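Local atomic coordinates of protein BOLA1, chloroplastic (Arabidopsis thaliana, PDB entry 4PUG), a protein that may act, alone or with glutaredoxins, as a redox-regulated transcriptional regulator or a factor in iron-sulfur cluster biogenesis, its glutaredoxin heterodimers binding a labile iron-sulfur cluster. Residues Glu58-Asn61 and Leu62-His66. Residues are numbered along the deposited sequence; the frame is centred on the assembly and turned at random.
Sequences EGMN and LVKRH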
ATOM      1  N   GLU A  58       1.239  12.144 -13.112  1.00 22.69           N
ATOM      2  CA  GLU A  58       1.034  12.826 -14.390  1.00 21.45           C
ATOM      3  C   GLU A  58       2.102  12.482 -15.425  1.00 18.72           C
ATOM      4  O   GLU A  58       3.299  12.615 -15.167  1.00 20.76           O
ATOM      5  CB  GLU A  58       0.978  14.340 -14.185  1.00 37.08           C
ATOM      6  CG  GLU A  58      -0.431  14.899 -14.097  1.00 41.82           C
ATOM      7  CD  GLU A  58      -0.495  16.191 -13.308  1.00 57.83           C
ATOM      8  OE1 GLU A  58       0.559  16.836 -13.130  1.00 56.33           O
ATOM      9  OE2 GLU A  58      -1.601  16.554 -12.857  1.00 59.69           O
ATOM     10  N   GLY A  59       1.656  12.035 -16.596  1.00 22.72           N
ATOM     11  CA  GLY A  59       2.560  11.678 -17.675  1.00 20.48           C
ATOM     12  C   GLY A  59       3.129  10.277 -17.558  1.00 29.39           C
ATOM     13  O   GLY A  59       3.907   9.842 -18.407  1.00 24.53           O
ATOM     14  N   MET A  60       2.749   9.569 -16.500  1.00 24.78           N
ATOM     15  CA  MET A  60       3.202   8.199 -16.319  1.00 22.74           C
ATOM     16  C   MET A  60       2.171   7.230 -16.870  1.00 18.81           C
ATOM     17  O   MET A  60       0.979   7.364 -16.599  1.00 23.05           O
ATOM     18  CB  MET A  60       3.427   7.892 -14.840  1.00 22.65           C
ATOM     19  CG  MET A  60       4.521   8.696 -14.163  1.00 27.13           C
ATOM     20  SD  MET A  60       4.856   8.022 -12.524  1.00 33.87           S
ATOM     21  CE  MET A  60       6.156   9.112 -11.961  1.00 21.54           C
ATOM     22  N   ASN A  61       2.624   6.250 -17.643  1.00 15.35           N
ATOM     23  CA  ASN A  61       1.747   5.149 -18.010  1.00 14.98           C
ATOM     24  C   ASN A  61       1.506   4.296 -16.765  1.00 18.35           C
ATOM     25  O   ASN A  61       2.159   4.506 -15.742  1.00 16.96           O
ATOM     26  CB  ASN A  61       2.351   4.326 -19.151  1.00 24.22           C
ATOM     27  CG  ASN A  61       3.799   3.957 -18.900  1.00 29.56           C
ATOM     28  OD1 ASN A  61       4.237   3.873 -17.755  1.00 31.93           O
ATOM     29  ND2 ASN A  61       4.552   3.735 -19.971  1.00 31.80           N
ATOM     30  N   LEU A  62       0.578   3.348 -16.834  1.00 19.70           N
ATOM     31  CA  LEU A  62       0.270   2.525 -15.664  1.00 29.31           C
ATOM     32  C   LEU A  62       1.485   1.759 -15.135  1.00 24.24           C
ATOM     33  O   LEU A  62       1.717   1.708 -13.920  1.00 22.85           O
ATOM     34  CB  LEU A  62      -0.891   1.567 -15.960  1.00 31.12           C
ATOM     35  CG  LEU A  62      -1.407   0.693 -14.813  1.00 26.74           C
ATOM     36  CD1 LEU A  62      -2.923   0.587 -14.883  1.00 35.97           C
ATOM     37  CD2 LEU A  62      -0.778  -0.694 -14.852  1.00 25.79           C
ATOM     38  N   VAL A  63       2.256   1.166 -16.045  1.00 19.20           N
ATOM     39  CA  VAL A  63       3.385   0.328 -15.648  1.00 20.69           C
ATOM     40  C   VAL A  63       4.398   1.104 -14.806  1.00 22.11           C
ATOM     41  O   VAL A  63       4.906   0.590 -13.814  1.00 15.68           O
ATOM     42  CB  VAL A  63       4.061  -0.383 -16.860  1.00 24.73           C
ATOM     43  CG1 VAL A  63       4.553   0.628 -17.891  1.00 32.57           C
ATOM     44  CG2 VAL A  63       5.196  -1.300 -16.395  1.00 29.72           C
ATOM     45  N   LYS A  64       4.650   2.356 -15.172  1.00 19.41           N
ATOM     46  CA  LYS A  64       5.601   3.190 -14.445  1.00 22.94           C
ATOM     47  C   LYS A  64       5.081   3.605 -13.068  1.00 27.35           C
ATOM     48  O   LYS A  64       5.841   3.623 -12.096  1.00 17.99           O
ATOM     49  CB  LYS A  64       5.949   4.428 -15.266  1.00 28.77           C
ATOM     50  CG  LYS A  64       7.345   4.948 -15.043  1.00 37.27           C
ATOM     51  CD  LYS A  64       7.545   6.250 -15.785  1.00 43.26           C
ATOM     52  CE  LYS A  64       8.489   7.165 -15.030  1.00 37.70           C
ATOM     53  NZ  LYS A  64       8.545   8.521 -15.640  1.00 34.01           N
ATOM     54  N   ARG A  65       3.796   3.950 -12.995  1.00 22.12           N
ATOM     55  CA  ARG A  65       3.152   4.292 -11.727  1.00 23.77           C
ATOM     56  C   ARG A  65       3.268   3.124 -10.758  1.00 21.50           C
ATOM     57  O   ARG A  65       3.758   3.261  -9.632  1.00 19.68           O
ATOM     58  CB  ARG A  65       1.668   4.616 -11.945  1.00 17.74           C
ATOM     59  CG  ARG A  65       1.387   5.816 -12.842  1.00 17.89           C
ATOM     60  CD  ARG A  65      -0.114   6.072 -13.010  1.00 23.21           C
ATOM     61  NE  ARG A  65      -0.368   7.154 -13.961  1.00 24.42           N
ATOM     62  CZ  ARG A  65      -1.555   7.715 -14.175  1.00 18.50           C
ATOM     63  NH1 ARG A  65      -2.625   7.308 -13.505  1.00 18.08           N
ATOM     64  NH2 ARG A  65      -1.669   8.694 -15.063  1.00 24.07           N
ATOM     65  N   HIS A  66       2.813   1.964 -11.218  1.00 19.65           N
ATOM     66  CA  HIS A  66       2.840   0.761 -10.396  1.00 21.84           C
ATOM     67  C   HIS A  66       4.249   0.313 -10.018  1.00 23.56           C
ATOM     68  O   HIS A  66       4.462  -0.190  -8.914  1.00 23.52           O
ATOM     69  CB  HIS A  66       2.064  -0.376 -11.057  1.00 36.18           C
ATOM     70  CG  HIS A  66       0.585  -0.246 -10.927  1.00 39.38           C
ATOM     71  ND1 HIS A  66      -0.246  -1.318 -10.714  1.00 43.17           N
ATOM     72  CD2 HIS A  66      -0.225   0.849 -10.972  1.00 35.19           C
ATOM     73  CE1 HIS A  66      -1.500  -0.908 -10.636  1.00 43.71           C
ATOM     74  NE2 HIS A  66      -1.505   0.411 -10.791  1.00 37.68           N
TER
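Asn61 O accepts from Arg65 N at 3.2 Å, the first i to i+4 bond of helix 62-72. The bond is nearly straight, with an N-H...O angle of 168°. Asn61 is the N-cap of this helix in the BolA-like domain, and Glu58-Asn61 is the end of the loop that leads into it from strand 47-53. The turn is closed a second time by the Asn61 side chain. Asn61 OD1 accepts from Lys64 N at 3.0 Å, with the donor tilted out of the amide plane. The chi1 of 49° sets CG between the backbone N and the carbonyl carbon, which brings OD1 back to the N-H of Lys64 at the helix end. Val63 lies alongside, its CG1 3.3 Å from Asn61 OD1.

Arg65 is buried and reaches back along the loop. Its chain is extended from CG to NE, and Arg65 NE donates to Met60 O at 3.0 Å from above the carbonyl plane. NH2 adds a weak bond to the same oxygen. On the far side of the guanidinium, NH1 is hydrogen-bonded to Ser88 O on strand 83-89 and forms a salt bridge with Glu93, beyond the end of that strand. With alanine in place of Arg65, Met60 O would probably lose both guanidinium donors and Glu93 its charge partner. The aliphatic parts also meet: Met60 CB rests 3.5 Å from Arg65 CG.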